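Local coordinates for adhesion and penetration protein autotransporter (Haemophilus influenzae, PDB 3SYJ), which promotes adherence to and invasion of host cells and bacterial aggregation through intercellular self-association, and is probably a serine protease, at residues V63-Y67 with F259-F263; R120-F124 with G359-Y364; Y559-D565 with T581-L587; L859-F865 with A885-L891; L917-F923 with K941-F946. The contacts are given in a common frame with arbitrary orientation. Residue numbers count along the deposited sequence, not the author numbering.

Contact 1 of 5, residues V63-Y67 with F259-F263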
# COMPACT_ATOMS: atom_id res chain seq x y z
N VAL A 63 -33.32 13.48 53.90
CA VAL A 63 -33.37 12.13 54.46
C VAL A 63 -34.48 11.26 53.85
O VAL A 63 -34.51 10.05 54.06
CB VAL A 63 -33.51 12.16 56.01
CG1 VAL A 63 -32.35 12.91 56.66
CG2 VAL A 63 -34.83 12.79 56.40
N GLU A 64 -35.39 11.88 53.11
CA GLU A 64 -36.38 11.15 52.32
C GLU A 64 -36.74 12.02 51.14
O GLU A 64 -36.24 13.14 51.03
CB GLU A 64 -37.62 10.83 53.16
CG GLU A 64 -37.98 9.33 53.18
CD GLU A 64 -38.24 8.74 51.80
OE1 GLU A 64 -37.69 7.65 51.50
OE2 GLU A 64 -38.98 9.36 51.00
N ASN A 65 -37.61 11.53 50.26
CA ASN A 65 -37.97 12.27 49.06
C ASN A 65 -38.57 13.65 49.35
O ASN A 65 -38.33 14.61 48.61
CB ASN A 65 -38.91 11.44 48.17
CG ASN A 65 -38.24 10.18 47.64
OD1 ASN A 65 -38.85 9.11 47.61
ND2 ASN A 65 -36.98 10.31 47.23
N GLN A 66 -39.35 13.76 50.43
CA GLN A 66 -39.91 15.06 50.81
C GLN A 66 -39.66 15.41 52.27
O GLN A 66 -40.46 16.13 52.88
CB GLN A 66 -41.41 15.14 50.47
CG GLN A 66 -42.30 14.09 51.15
CD GLN A 66 -43.80 14.31 50.91
OE1 GLN A 66 -44.24 15.41 50.54
NE2 GLN A 66 -44.60 13.27 51.13
N TYR A 67 -38.57 14.91 52.85
CA TYR A 67 -38.24 15.23 54.24
C TYR A 67 -36.79 15.64 54.45
O TYR A 67 -35.87 15.09 53.84
CB TYR A 67 -38.58 14.06 55.17
CG TYR A 67 -40.05 13.72 55.22
CD1 TYR A 67 -40.87 14.27 56.18
CD2 TYR A 67 -40.60 12.84 54.30
CE1 TYR A 67 -42.21 13.96 56.23
CE2 TYR A 67 -41.94 12.52 54.34
CZ TYR A 67 -42.75 13.08 55.30
OH TYR A 67 -44.08 12.77 55.35
N PHE A 259 -38.48 9.60 62.87
CA PHE A 259 -38.79 9.91 61.48
C PHE A 259 -39.85 8.95 60.94
O PHE A 259 -40.74 9.37 60.21
CB PHE A 259 -37.56 9.86 60.59
CG PHE A 259 -37.90 9.98 59.14
CD1 PHE A 259 -38.25 11.20 58.60
CD2 PHE A 259 -37.93 8.85 58.33
CE1 PHE A 259 -38.59 11.32 57.27
CE2 PHE A 259 -38.27 8.96 56.99
CZ PHE A 259 -38.60 10.20 56.47
N ASP A 260 -39.73 7.67 61.28
CA ASP A 260 -40.70 6.67 60.85
C ASP A 260 -42.10 7.02 61.32
O ASP A 260 -43.07 6.82 60.59
CB ASP A 260 -40.31 5.27 61.34
CG ASP A 260 -39.14 4.69 60.56
OD1 ASP A 260 -38.74 5.30 59.54
OD2 ASP A 260 -38.61 3.62 60.97
N GLU A 261 -42.22 7.55 62.53
CA GLU A 261 -43.53 7.97 63.02
C GLU A 261 -44.11 9.12 62.20
O GLU A 261 -45.31 9.16 61.95
CB GLU A 261 -43.46 8.35 64.50
CG GLU A 261 -43.20 7.17 65.42
CD GLU A 261 -43.00 7.60 66.85
OE1 GLU A 261 -43.30 8.77 67.17
OE2 GLU A 261 -42.52 6.77 67.66
N ILE A 262 -43.25 10.05 61.79
CA ILE A 262 -43.70 11.18 60.98
C ILE A 262 -44.14 10.67 59.62
O ILE A 262 -45.17 11.06 59.10
CB ILE A 262 -42.56 12.21 60.77
CG1 ILE A 262 -42.04 12.75 62.10
CG2 ILE A 262 -43.02 13.33 59.84
CD1 ILE A 262 -43.13 13.21 63.04
N PHE A 263 -43.34 9.79 59.05
CA PHE A 263 -43.58 9.32 57.70
C PHE A 263 -44.89 8.56 57.59
O PHE A 263 -45.69 8.82 56.69
CB PHE A 263 -42.42 8.44 57.23
CG PHE A 263 -42.43 8.16 55.75
CD1 PHE A 263 -41.90 9.08 54.85
CD2 PHE A 263 -42.94 6.97 55.26
CE1 PHE A 263 -41.90 8.82 53.50
CE2 PHE A 263 -42.93 6.71 53.90
CZ PHE A 263 -42.41 7.63 53.02
O HOH W 1 -45.11 10.43 54.15

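Contact 2 of 5, residues R120-F124 with G359-Y364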
# COMPACT_ATOMS: atom_id res chain seq x y z
N ARG A 120 -41.29 18.54 56.52
CA ARG A 120 -41.85 17.96 55.31
C ARG A 120 -41.89 19.06 54.25
O ARG A 120 -42.27 20.20 54.55
CB ARG A 120 -43.26 17.43 55.61
CG ARG A 120 -43.96 16.73 54.46
CD ARG A 120 -45.42 16.45 54.80
NE ARG A 120 -46.01 15.46 53.91
CZ ARG A 120 -47.31 15.36 53.65
NH1 ARG A 120 -48.17 16.20 54.20
NH2 ARG A 120 -47.76 14.43 52.82
N LEU A 121 -41.49 18.73 53.03
CA LEU A 121 -41.45 19.68 51.92
C LEU A 121 -42.69 19.52 51.05
O LEU A 121 -43.35 18.50 51.10
CB LEU A 121 -40.20 19.43 51.08
CG LEU A 121 -38.90 19.48 51.88
CD1 LEU A 121 -37.70 19.15 50.99
CD2 LEU A 121 -38.73 20.83 52.54
N HIS A 122 -43.01 20.54 50.26
CA HIS A 122 -44.25 20.51 49.49
C HIS A 122 -44.13 19.70 48.20
O HIS A 122 -45.15 19.32 47.62
CB HIS A 122 -44.80 21.92 49.25
CG HIS A 122 -44.18 22.64 48.08
ND1 HIS A 122 -42.82 22.85 47.97
CD2 HIS A 122 -44.75 23.23 47.00
CE1 HIS A 122 -42.58 23.52 46.86
NE2 HIS A 122 -43.73 23.77 46.25
N LYS A 123 -42.90 19.41 47.78
CA LYS A 123 -42.67 18.60 46.57
C LYS A 123 -41.62 17.52 46.80
O LYS A 123 -40.73 17.69 47.63
CB LYS A 123 -42.21 19.49 45.43
CG LYS A 123 -43.26 20.44 44.89
CD LYS A 123 -44.30 19.73 44.05
CE LYS A 123 -45.28 20.73 43.46
NZ LYS A 123 -46.26 20.09 42.53
N PHE A 124 -41.72 16.42 46.05
CA PHE A 124 -40.64 15.42 46.03
C PHE A 124 -39.40 16.09 45.46
O PHE A 124 -39.48 16.78 44.44
CB PHE A 124 -40.99 14.23 45.14
CG PHE A 124 -42.05 13.32 45.70
CD1 PHE A 124 -42.53 13.50 46.98
CD2 PHE A 124 -42.54 12.27 44.93
CE1 PHE A 124 -43.51 12.64 47.48
CE2 PHE A 124 -43.51 11.41 45.44
CZ PHE A 124 -44.00 11.60 46.71
N GLY A 359 -52.07 18.63 47.73
CA GLY A 359 -51.20 19.44 48.53
C GLY A 359 -49.81 18.87 48.62
O GLY A 359 -49.15 18.75 47.63
N ALA A 360 -49.39 18.51 49.82
CA ALA A 360 -48.05 17.94 49.99
C ALA A 360 -48.04 16.42 49.88
O ALA A 360 -46.98 15.78 49.94
CB ALA A 360 -47.46 18.37 51.33
N GLY A 361 -49.23 15.84 49.73
CA GLY A 361 -49.34 14.41 49.50
C GLY A 361 -48.86 14.09 48.09
O GLY A 361 -49.09 14.87 47.16
N GLY A 362 -48.19 12.95 47.94
CA GLY A 362 -47.70 12.51 46.65
C GLY A 362 -48.27 11.16 46.25
O GLY A 362 -49.14 10.61 46.94
N LEU A 363 -47.77 10.62 45.14
CA LEU A 363 -48.24 9.33 44.63
C LEU A 363 -47.10 8.32 44.42
O LEU A 363 -46.11 8.61 43.76
CB LEU A 363 -48.97 9.51 43.30
CG LEU A 363 -50.23 10.37 43.23
CD1 LEU A 363 -50.49 10.74 41.78
CD2 LEU A 363 -51.41 9.62 43.82
N TYR A 364 -47.27 7.13 44.99
CA TYR A 364 -46.36 6.02 44.73
C TYR A 364 -47.08 4.96 43.92
O TYR A 364 -48.21 4.58 44.25
CB TYR A 364 -45.85 5.41 46.04
CG TYR A 364 -44.82 6.25 46.75
CD1 TYR A 364 -45.17 7.43 47.39
CD2 TYR A 364 -43.49 5.86 46.79
CE1 TYR A 364 -44.22 8.20 48.04
CE2 TYR A 364 -42.54 6.62 47.44
CZ TYR A 364 -42.91 7.80 48.06
OH TYR A 364 -41.96 8.56 48.71
O HOH W 2 -47.38 20.18 46.27

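Contact 3 of 5, residues Y559-D565 with T581-L587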
# COMPACT_ATOMS: atom_id res chain seq x y z
N TYR A 559 -24.81 22.31 13.22
CA TYR A 559 -24.69 23.68 13.69
C TYR A 559 -24.89 24.63 12.51
O TYR A 559 -24.11 24.65 11.57
CB TYR A 559 -23.32 23.91 14.35
CG TYR A 559 -23.11 25.33 14.82
CD1 TYR A 559 -24.07 25.96 15.60
CD2 TYR A 559 -21.96 26.03 14.50
CE1 TYR A 559 -23.89 27.26 16.04
CE2 TYR A 559 -21.77 27.34 14.94
CZ TYR A 559 -22.74 27.94 15.71
OH TYR A 559 -22.58 29.24 16.15
N LYS A 560 -25.96 25.42 12.58
CA LYS A 560 -26.36 26.26 11.47
C LYS A 560 -26.84 27.62 11.96
O LYS A 560 -28.05 27.89 11.99
CB LYS A 560 -27.47 25.56 10.65
CG LYS A 560 -28.04 26.41 9.52
CD LYS A 560 -28.73 25.57 8.44
CE LYS A 560 -29.97 24.86 8.96
NZ LYS A 560 -30.60 23.98 7.91
N PRO A 561 -25.90 28.48 12.38
CA PRO A 561 -26.23 29.82 12.86
C PRO A 561 -26.59 30.71 11.68
O PRO A 561 -26.36 30.29 10.55
CB PRO A 561 -24.91 30.29 13.47
CG PRO A 561 -23.88 29.55 12.68
CD PRO A 561 -24.47 28.18 12.55
N THR A 562 -27.13 31.90 11.93
CA THR A 562 -27.52 32.81 10.85
C THR A 562 -26.36 33.67 10.37
O THR A 562 -26.31 34.06 9.21
CB THR A 562 -28.64 33.77 11.29
OG1 THR A 562 -28.19 34.54 12.42
CG2 THR A 562 -29.92 33.00 11.65
N THR A 563 -25.44 33.97 11.27
CA THR A 563 -24.38 34.93 10.98
C THR A 563 -23.01 34.32 11.19
O THR A 563 -22.84 33.40 11.99
CB THR A 563 -24.54 36.20 11.85
OG1 THR A 563 -25.80 36.82 11.56
CG2 THR A 563 -23.42 37.20 11.58
N GLU A 564 -22.03 34.85 10.46
CA GLU A 564 -20.67 34.34 10.54
C GLU A 564 -20.09 34.48 11.95
O GLU A 564 -19.23 33.69 12.36
CB GLU A 564 -19.80 35.05 9.50
CG GLU A 564 -20.30 34.90 8.05
CD GLU A 564 -21.58 35.70 7.74
OE1 GLU A 564 -21.71 36.85 8.22
OE2 GLU A 564 -22.45 35.18 7.01
N ASP A 565 -20.57 35.46 12.70
CA ASP A 565 -20.04 35.73 14.04
C ASP A 565 -20.86 35.12 15.17
O ASP A 565 -21.32 35.83 16.07
CB ASP A 565 -19.91 37.24 14.27
CG ASP A 565 -18.96 37.58 15.41
OD1 ASP A 565 -18.47 36.63 16.06
OD2 ASP A 565 -18.70 38.78 15.65
N THR A 581 -22.21 18.44 11.30
CA THR A 581 -22.20 19.35 10.16
C THR A 581 -22.20 20.82 10.59
O THR A 581 -23.00 21.23 11.43
CB THR A 581 -23.43 19.11 9.26
OG1 THR A 581 -23.40 17.77 8.76
CG2 THR A 581 -23.47 20.10 8.09
N GLN A 582 -21.30 21.60 10.01
CA GLN A 582 -21.28 23.04 10.28
C GLN A 582 -21.48 23.83 8.98
O GLN A 582 -20.78 23.62 8.00
CB GLN A 582 -19.98 23.44 10.96
CG GLN A 582 -19.89 24.92 11.27
CD GLN A 582 -18.56 25.29 11.88
OE1 GLN A 582 -17.67 24.45 12.02
NE2 GLN A 582 -18.41 26.56 12.24
N THR A 583 -22.44 24.74 8.99
CA THR A 583 -22.73 25.52 7.79
C THR A 583 -22.19 26.94 7.87
O THR A 583 -22.07 27.62 6.85
CB THR A 583 -24.24 25.60 7.52
OG1 THR A 583 -24.88 26.31 8.59
CG2 THR A 583 -24.84 24.20 7.42
N LYS A 584 -21.85 27.38 9.07
CA LYS A 584 -21.43 28.76 9.27
C LYS A 584 -20.99 28.98 10.71
O LYS A 584 -21.07 28.08 11.53
CB LYS A 584 -22.60 29.70 8.94
CG LYS A 584 -22.20 31.15 8.71
CD LYS A 584 -23.41 32.00 8.42
CE LYS A 584 -24.15 31.49 7.20
NZ LYS A 584 -25.15 32.48 6.70
N GLY A 585 -20.51 30.19 11.01
CA GLY A 585 -20.18 30.54 12.37
C GLY A 585 -18.92 29.87 12.86
O GLY A 585 -18.10 29.43 12.06
N LYS A 586 -18.77 29.80 14.18
CA LYS A 586 -17.59 29.21 14.78
C LYS A 586 -17.96 28.04 15.68
O LYS A 586 -18.88 28.15 16.49
CB LYS A 586 -16.78 30.26 15.55
CG LYS A 586 -16.27 31.39 14.66
CD LYS A 586 -15.34 32.32 15.41
CE LYS A 586 -16.09 33.23 16.37
NZ LYS A 586 -16.56 34.49 15.73
N LEU A 587 -17.24 26.93 15.53
CA LEU A 587 -17.51 25.72 16.29
C LEU A 587 -16.24 25.27 17.00
O LEU A 587 -15.24 24.97 16.35
CB LEU A 587 -18.04 24.63 15.36
CG LEU A 587 -18.36 23.26 15.97
CD1 LEU A 587 -19.44 23.38 17.03
CD2 LEU A 587 -18.78 22.29 14.87

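Contact 4 of 5, residues L859-F865 with A885-L891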
# COMPACT_ATOMS: atom_id res chain seq x y z
N LEU A 859 13.98 23.15 -12.68
CA LEU A 859 14.65 23.33 -11.41
C LEU A 859 15.15 24.77 -11.40
O LEU A 859 15.52 25.30 -12.44
CB LEU A 859 15.83 22.36 -11.27
CG LEU A 859 16.94 22.80 -10.30
CD1 LEU A 859 16.51 22.62 -8.85
CD2 LEU A 859 18.21 22.02 -10.56
N SER A 860 15.15 25.39 -10.23
CA SER A 860 15.60 26.78 -10.11
C SER A 860 15.90 27.14 -8.66
O SER A 860 15.49 26.45 -7.73
CB SER A 860 14.57 27.74 -10.69
OG SER A 860 13.34 27.67 -9.98
N GLY A 861 16.62 28.24 -8.49
CA GLY A 861 16.97 28.73 -7.16
C GLY A 861 18.40 28.41 -6.80
O GLY A 861 19.27 28.37 -7.67
N GLN A 862 18.64 28.17 -5.52
CA GLN A 862 19.98 27.85 -5.03
C GLN A 862 19.91 26.95 -3.79
O GLN A 862 18.96 27.03 -3.02
CB GLN A 862 20.77 29.13 -4.75
CG GLN A 862 20.44 29.82 -3.43
CD GLN A 862 21.17 29.21 -2.23
OE1 GLN A 862 22.16 28.50 -2.39
NE2 GLN A 862 20.67 29.50 -1.04
N GLY A 863 20.92 26.11 -3.62
CA GLY A 863 20.96 25.19 -2.50
C GLY A 863 22.06 24.16 -2.65
O GLY A 863 23.02 24.37 -3.40
N THR A 864 21.93 23.04 -1.95
CA THR A 864 22.94 22.00 -1.98
C THR A 864 22.34 20.65 -2.33
O THR A 864 21.23 20.34 -1.90
CB THR A 864 23.65 21.88 -0.61
OG1 THR A 864 24.36 23.09 -0.33
CG2 THR A 864 24.62 20.69 -0.60
N PHE A 865 23.07 19.85 -3.11
CA PHE A 865 22.74 18.44 -3.30
C PHE A 865 23.85 17.58 -2.71
O PHE A 865 25.03 17.79 -3.02
CB PHE A 865 22.56 18.12 -4.79
CG PHE A 865 21.33 18.73 -5.41
CD1 PHE A 865 20.10 18.10 -5.31
CD2 PHE A 865 21.41 19.92 -6.12
CE1 PHE A 865 18.97 18.66 -5.90
CE2 PHE A 865 20.29 20.47 -6.71
CZ PHE A 865 19.07 19.84 -6.60
N ALA A 885 16.48 23.52 -16.37
CA ALA A 885 17.28 23.67 -15.16
C ALA A 885 18.11 24.96 -15.17
O ALA A 885 18.53 25.43 -16.23
CB ALA A 885 18.16 22.46 -14.96
N GLU A 886 18.35 25.53 -13.99
CA GLU A 886 19.12 26.76 -13.84
C GLU A 886 19.31 27.08 -12.36
O GLU A 886 18.62 26.52 -11.51
CB GLU A 886 18.42 27.92 -14.53
CG GLU A 886 17.16 28.41 -13.83
CD GLU A 886 16.36 29.39 -14.68
OE1 GLU A 886 16.74 29.63 -15.84
OE2 GLU A 886 15.34 29.93 -14.18
N GLY A 887 20.25 27.97 -12.05
CA GLY A 887 20.52 28.34 -10.67
C GLY A 887 21.92 28.02 -10.21
O GLY A 887 22.73 27.50 -10.98
N ASP A 888 22.22 28.34 -8.95
CA ASP A 888 23.54 28.08 -8.38
C ASP A 888 23.49 27.04 -7.26
O ASP A 888 22.82 27.23 -6.25
CB ASP A 888 24.17 29.37 -7.84
CG ASP A 888 24.90 30.15 -8.92
OD1 ASP A 888 26.03 30.60 -8.65
OD2 ASP A 888 24.34 30.31 -10.03
N TYR A 889 24.22 25.95 -7.44
CA TYR A 889 24.15 24.85 -6.49
C TYR A 889 25.52 24.33 -6.06
O TYR A 889 26.50 24.45 -6.78
CB TYR A 889 23.30 23.72 -7.05
CG TYR A 889 21.95 24.22 -7.53
CD1 TYR A 889 20.93 24.47 -6.62
CD2 TYR A 889 21.71 24.47 -8.87
CE1 TYR A 889 19.70 24.93 -7.03
CE2 TYR A 889 20.49 24.93 -9.30
CZ TYR A 889 19.48 25.16 -8.37
OH TYR A 889 18.26 25.63 -8.79
N ILE A 890 25.56 23.77 -4.86
CA ILE A 890 26.77 23.15 -4.35
C ILE A 890 26.59 21.64 -4.40
O ILE A 890 25.53 21.12 -4.05
CB ILE A 890 27.05 23.58 -2.91
CG1 ILE A 890 27.50 25.04 -2.88
CG2 ILE A 890 28.11 22.68 -2.28
CD1 ILE A 890 27.73 25.59 -1.49
N LEU A 891 27.62 20.95 -4.88
CA LEU A 891 27.62 19.50 -4.91
C LEU A 891 28.57 18.96 -3.85
O LEU A 891 29.74 19.30 -3.83
CB LEU A 891 28.04 18.98 -6.29
CG LEU A 891 26.92 18.61 -7.25
CD1 LEU A 891 25.86 19.70 -7.29
CD2 LEU A 891 27.47 18.34 -8.65

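Contact 5 of 5, residues L917-F923 with K941-F946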
# COMPACT_ATOMS: atom_id res chain seq x y z
N LEU A 917 22.73 20.42 -20.79
CA LEU A 917 22.20 21.22 -19.69
C LEU A 917 22.49 22.70 -19.91
O LEU A 917 23.54 23.07 -20.43
CB LEU A 917 22.78 20.77 -18.35
CG LEU A 917 22.43 19.36 -17.88
CD1 LEU A 917 23.15 19.04 -16.59
CD2 LEU A 917 20.92 19.21 -17.71
N SER A 918 21.56 23.55 -19.49
CA SER A 918 21.66 24.99 -19.68
C SER A 918 22.95 25.58 -19.12
O SER A 918 23.55 25.04 -18.19
CB SER A 918 20.45 25.70 -19.07
OG SER A 918 20.57 27.10 -19.15
N ASP A 919 23.38 26.70 -19.71
CA ASP A 919 24.53 27.44 -19.21
C ASP A 919 24.16 28.29 -17.99
O ASP A 919 25.04 28.81 -17.29
CB ASP A 919 25.10 28.35 -20.30
CG ASP A 919 26.26 27.71 -21.02
OD1 ASP A 919 27.31 28.38 -21.16
OD2 ASP A 919 26.14 26.53 -21.45
N LYS A 920 22.86 28.42 -17.75
CA LYS A 920 22.36 29.15 -16.59
C LYS A 920 22.42 28.26 -15.36
O LYS A 920 22.20 28.71 -14.24
CB LYS A 920 20.92 29.62 -16.84
CG LYS A 920 20.75 30.46 -18.09
CD LYS A 920 19.28 30.66 -18.43
CE LYS A 920 18.59 29.33 -18.71
NZ LYS A 920 17.18 29.51 -19.12
N LEU A 921 22.72 26.99 -15.59
CA LEU A 921 22.91 26.02 -14.52
C LEU A 921 24.36 26.06 -14.03
O LEU A 921 25.30 25.96 -14.83
CB LEU A 921 22.56 24.62 -15.03
CG LEU A 921 22.27 23.50 -14.04
CD1 LEU A 921 21.23 23.92 -13.02
CD2 LEU A 921 21.81 22.26 -14.79
N LYS A 922 24.56 26.22 -12.73
CA LYS A 922 25.91 26.33 -12.20
C LYS A 922 26.13 25.44 -10.97
O LYS A 922 25.39 25.54 -9.99
CB LYS A 922 26.24 27.78 -11.87
CG LYS A 922 27.64 27.99 -11.31
CD LYS A 922 27.88 29.46 -10.97
CE LYS A 922 29.32 29.72 -10.54
NZ LYS A 922 29.61 31.18 -10.39
N PHE A 923 27.14 24.58 -11.04
CA PHE A 923 27.48 23.69 -9.93
C PHE A 923 28.89 23.91 -9.40
O PHE A 923 29.80 24.28 -10.15
CB PHE A 923 27.35 22.22 -10.36
CG PHE A 923 25.94 21.81 -10.65
CD1 PHE A 923 25.08 21.50 -9.62
CD2 PHE A 923 25.48 21.74 -11.94
CE1 PHE A 923 23.78 21.12 -9.87
CE2 PHE A 923 24.19 21.36 -12.21
CZ PHE A 923 23.33 21.05 -11.17
N LYS A 941 32.17 20.51 -16.53
CA LYS A 941 31.05 20.38 -17.44
C LYS A 941 31.56 19.89 -18.79
O LYS A 941 32.10 20.65 -19.59
CB LYS A 941 30.27 21.69 -17.59
CG LYS A 941 29.12 21.57 -18.59
CD LYS A 941 28.08 22.65 -18.40
CE LYS A 941 26.99 22.54 -19.45
NZ LYS A 941 26.01 23.65 -19.33
N ASN A 942 31.38 18.60 -19.03
CA ASN A 942 31.90 17.97 -20.23
C ASN A 942 30.78 17.33 -21.03
O ASN A 942 30.04 16.48 -20.52
CB ASN A 942 32.93 16.91 -19.84
CG ASN A 942 33.15 15.90 -20.94
OD1 ASN A 942 33.02 14.70 -20.73
ND2 ASN A 942 33.49 16.38 -22.13
N ASP A 943 30.63 17.75 -22.28
CA ASP A 943 29.65 17.13 -23.15
C ASP A 943 28.23 17.33 -22.63
O ASP A 943 27.40 16.41 -22.65
CB ASP A 943 29.98 15.64 -23.31
CG ASP A 943 29.08 14.96 -24.32
OD1 ASP A 943 28.68 15.62 -25.30
OD2 ASP A 943 28.79 13.76 -24.12
N GLY A 944 27.95 18.54 -22.14
CA GLY A 944 26.61 18.91 -21.70
C GLY A 944 26.18 18.38 -20.34
O GLY A 944 25.05 18.60 -19.92
N GLU A 945 27.08 17.67 -19.65
CA GLU A 945 26.78 17.09 -18.35
C GLU A 945 27.88 17.38 -17.34
O GLU A 945 29.02 17.67 -17.72
CB GLU A 945 26.58 15.58 -18.47
CG GLU A 945 25.58 15.19 -19.55
CD GLU A 945 25.14 13.74 -19.46
OE1 GLU A 945 26.00 12.86 -19.25
OE2 GLU A 945 23.92 13.49 -19.61
N PHE A 946 27.55 17.32 -16.05
CA PHE A 946 28.51 17.58 -14.98
C PHE A 946 29.08 16.29 -14.42
O PHE A 946 28.36 15.50 -13.80
CB PHE A 946 27.87 18.43 -13.88
CG PHE A 946 27.56 19.84 -14.31
CD1 PHE A 946 28.45 20.86 -14.05
CD2 PHE A 946 26.39 20.12 -15.00
CE1 PHE A 946 28.17 22.16 -14.46
CE2 PHE A 946 26.11 21.41 -15.41
CZ PHE A 946 27.00 22.43 -15.14

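Contact 1 of 5, residues V63-Y67 with F259-F263
An aromatic cluster packs a tight beta hairpin of the N-terminal S6 protease region against one side of helix 256-266, in the buried interior. The type I turn from Glu64 to Tyr67 reverses the chain, and Tyr67 projects from its end toward the helix. The edge of Phe259 points at the face of the Tyr67 ring in a T-shaped pair, with ring centroids 5.2 Å apart and planes at 86°. One helical turn on, Phe263 meets the same tyrosine obliquely, CD1 lying 3.5 Å from Tyr67 CE2, while Ile262 CG2 comes within 3.8 Å of Tyr67 CE1. The aliphatic part of Glu64 covers the edge of Phe259 (CG to CZ 3.5 Å); its carboxylate turns back to accept a hydrogen bond from Asn65 N (OE2 to N 2.7 Å). A water bridges Tyr67 OH (2.8 Å) and Phe263 O (3.1 Å), and the same hydroxyl hydrogen-bonds Asp266 farther along the helix. Around this cluster, Arg120 of strand 120-121 packs on Tyr67, and Tyr364 of strand 363-366 touches Glu64.

Contact 2 of 5, residues R120-F124 with G359-Y364
The backbones draw closest at His122 and Ala360, with CA atoms 4.6 Å apart, and then diverge to 7.7 Å between the CA atoms of Phe124 and Gly362. No direct hydrogen bond joins them. Instead, one water donates to both His122 O and Gly359 O, at 2.7 Å each, spanning two carbonyls that could not bond to each other. Arg120 stretches out beside the glycine-rich loop, its guanidinium face under Ala360 O and its NH1 3.7 Å from Ala360 CB; its polar end is held by Asn335 and Gly337. At the other end, Phe124 CZ lies 3.8 Å from Gly362 CA, where a CB would collide with the ring, and 3.7 Å from Tyr364 CE1 in an oblique aromatic pair. The contact thereby joins the protease region to the start of the parallel beta-helix: strand 120-121 pairs with 96-100 on one side, whereas 363-366 lies between 340-343 and 384-386, and Tyr364 stacks on His385 of the latter.

Contact 3 of 5, residues Y559-D565 with T581-L587
Tyr559 lays its ring along the bend of the next coil, with CD2 4.0 Å from Gln582 CG and 4.3 Å from Leu587 CB, and with CE2 3.6 Å from Lys584 O and 3.4 Å from Lys586 O. The 581-587 segment thus wraps around the tyrosine. The parallel pairing of strands 555-559 and 579-582 reaches its end at the same residue: Tyr559 N donates to Thr581 O (2.8 Å) and Thr583 N to Tyr559 O (3.1 Å), forming a parallel bridge with Gln582. Beyond it the 559-565 loop swings outward and returns near Gly585. There Pro561 CG sits 3.4 Å from Lys584 O and 3.8 Å from Gly585 N, so close that a CB on Gly585 would clash with the proline, and Gly585 CA makes a CA-H...O contact with Glu564 O (3.3 Å). Inside the bend, Gln582 NE2 donates to Lys584 O (3.1 Å) and also bonds Ser638 of the following coil. Two lysines complete the outer side. Lys584 NZ donates to Thr562 O (3.2 Å) and forms a long salt bridge with Glu564 OE2 (3.8 Å); Lys586 NZ pairs with Asp565 OD1 (2.9 Å), whose other carboxylate oxygen meets Lys535. In this corner of the beta-solenoid, successive coils are therefore joined by main-chain bonds around a buried aromatic ring, while the protruding loop is tied down by charge pairs at the surface.

Contact 4 of 5, residues L859-F865 with A885-L891
Tyr889 lies at the apolar centre, among side chains on the inward face of two neighbouring coils. Phe865 CE2 sits over its ring, 4.1 Å from Tyr889 CD1, and Leu859 CD2 approaches Tyr889 CE2 at 3.9 Å. Leu859 CB meets Ala885 CB, and Phe865 CB meets Leu891 CD1, both at 4.4 Å. Gly863 places no side chain beside the tyrosine. Around this interior the backbones run parallel in register: Asp888 N donates to Gly861 O (3.2 Å), Ile890 N to Gly863 O (3.0 Å) and Phe865 N to Ile890 O (2.9 Å). The bonds from Gly863 N to Asp888 O (3.4 Å) and Glu886 N to Leu859 O (3.2 Å) are weak. Gly861 marks the corner; opposite it, a CB on Gly887 would collide with Gly861 O. Outward, Gln862 aligns with Asp888 and Thr864 with Ile890. Apolar residues inside and mostly polar ones outside are the pattern of a right-handed beta-helix, whose coils are held by main-chain bonds and interior apolar packing.

Contact 5 of 5, residues L917-F923 with K941-F946
Leu917 opens the segment with both backbone polar groups engaged: its N donates to Gly944 O (3.1 Å), and its O accepts from Lys941 NZ (2.8 Å). Its side chain turns inward, CD1 reaching the edge of the Phe946 ring at 3.8 Å from CD2. Ser918 begins an ST turn, OG accepting from Lys920 N (3.0 Å), which bends the chain toward strand 921-925. On the outside of this bend, Asp919 OD2 forms a salt bridge with Lys941 NZ (3.6 Å), so one extended lysine serves both a carbonyl and a carboxylate. Leu921 then returns to the interior, with CD2 4.4 Å from Phe946 CE2. Two residues on, Phe923 presents its ring edge to the face of Phe946, CD2 to CE2 3.5 Å, in an edge-to-face pair with centroids 4.7 Å apart and planes at 70°. In the partner segment a type I' turn from Asn942 to Glu945, with Asp943 and Gly944 both at positive phi, reverses the chain between strands 935-942 and 945-949. A hairpin of these two strands, with an inward phenylalanine packed on the last parallel coil, is consistent with the C-terminal cap of a pertactin-like autotransporter beta-helix.

Contacts 1 and 2 are the buried pair: their centres lie 11 Å apart, their segments alternate along the chain, and Gln66 O probably accepts a hydrogen bond from Leu121 N. Both rely on aromatic packing and bridging water, with no direct hydrogen bond between their paired segments; contact 1 lies within the protease region, while contact 2 joins it to the beta-helix. Contacts 3, 4 and 5 are partly exposed and combine main-chain bonds with inward aromatics; charge pairs across the segments appear in 3 and 5. Contacts 4 and 5 share a sheet, strands 887-895 and 921-925 being neighbours; contact 3, about 48 Å from contact 4 between centres, reaches a sheet that also extends to contact 4.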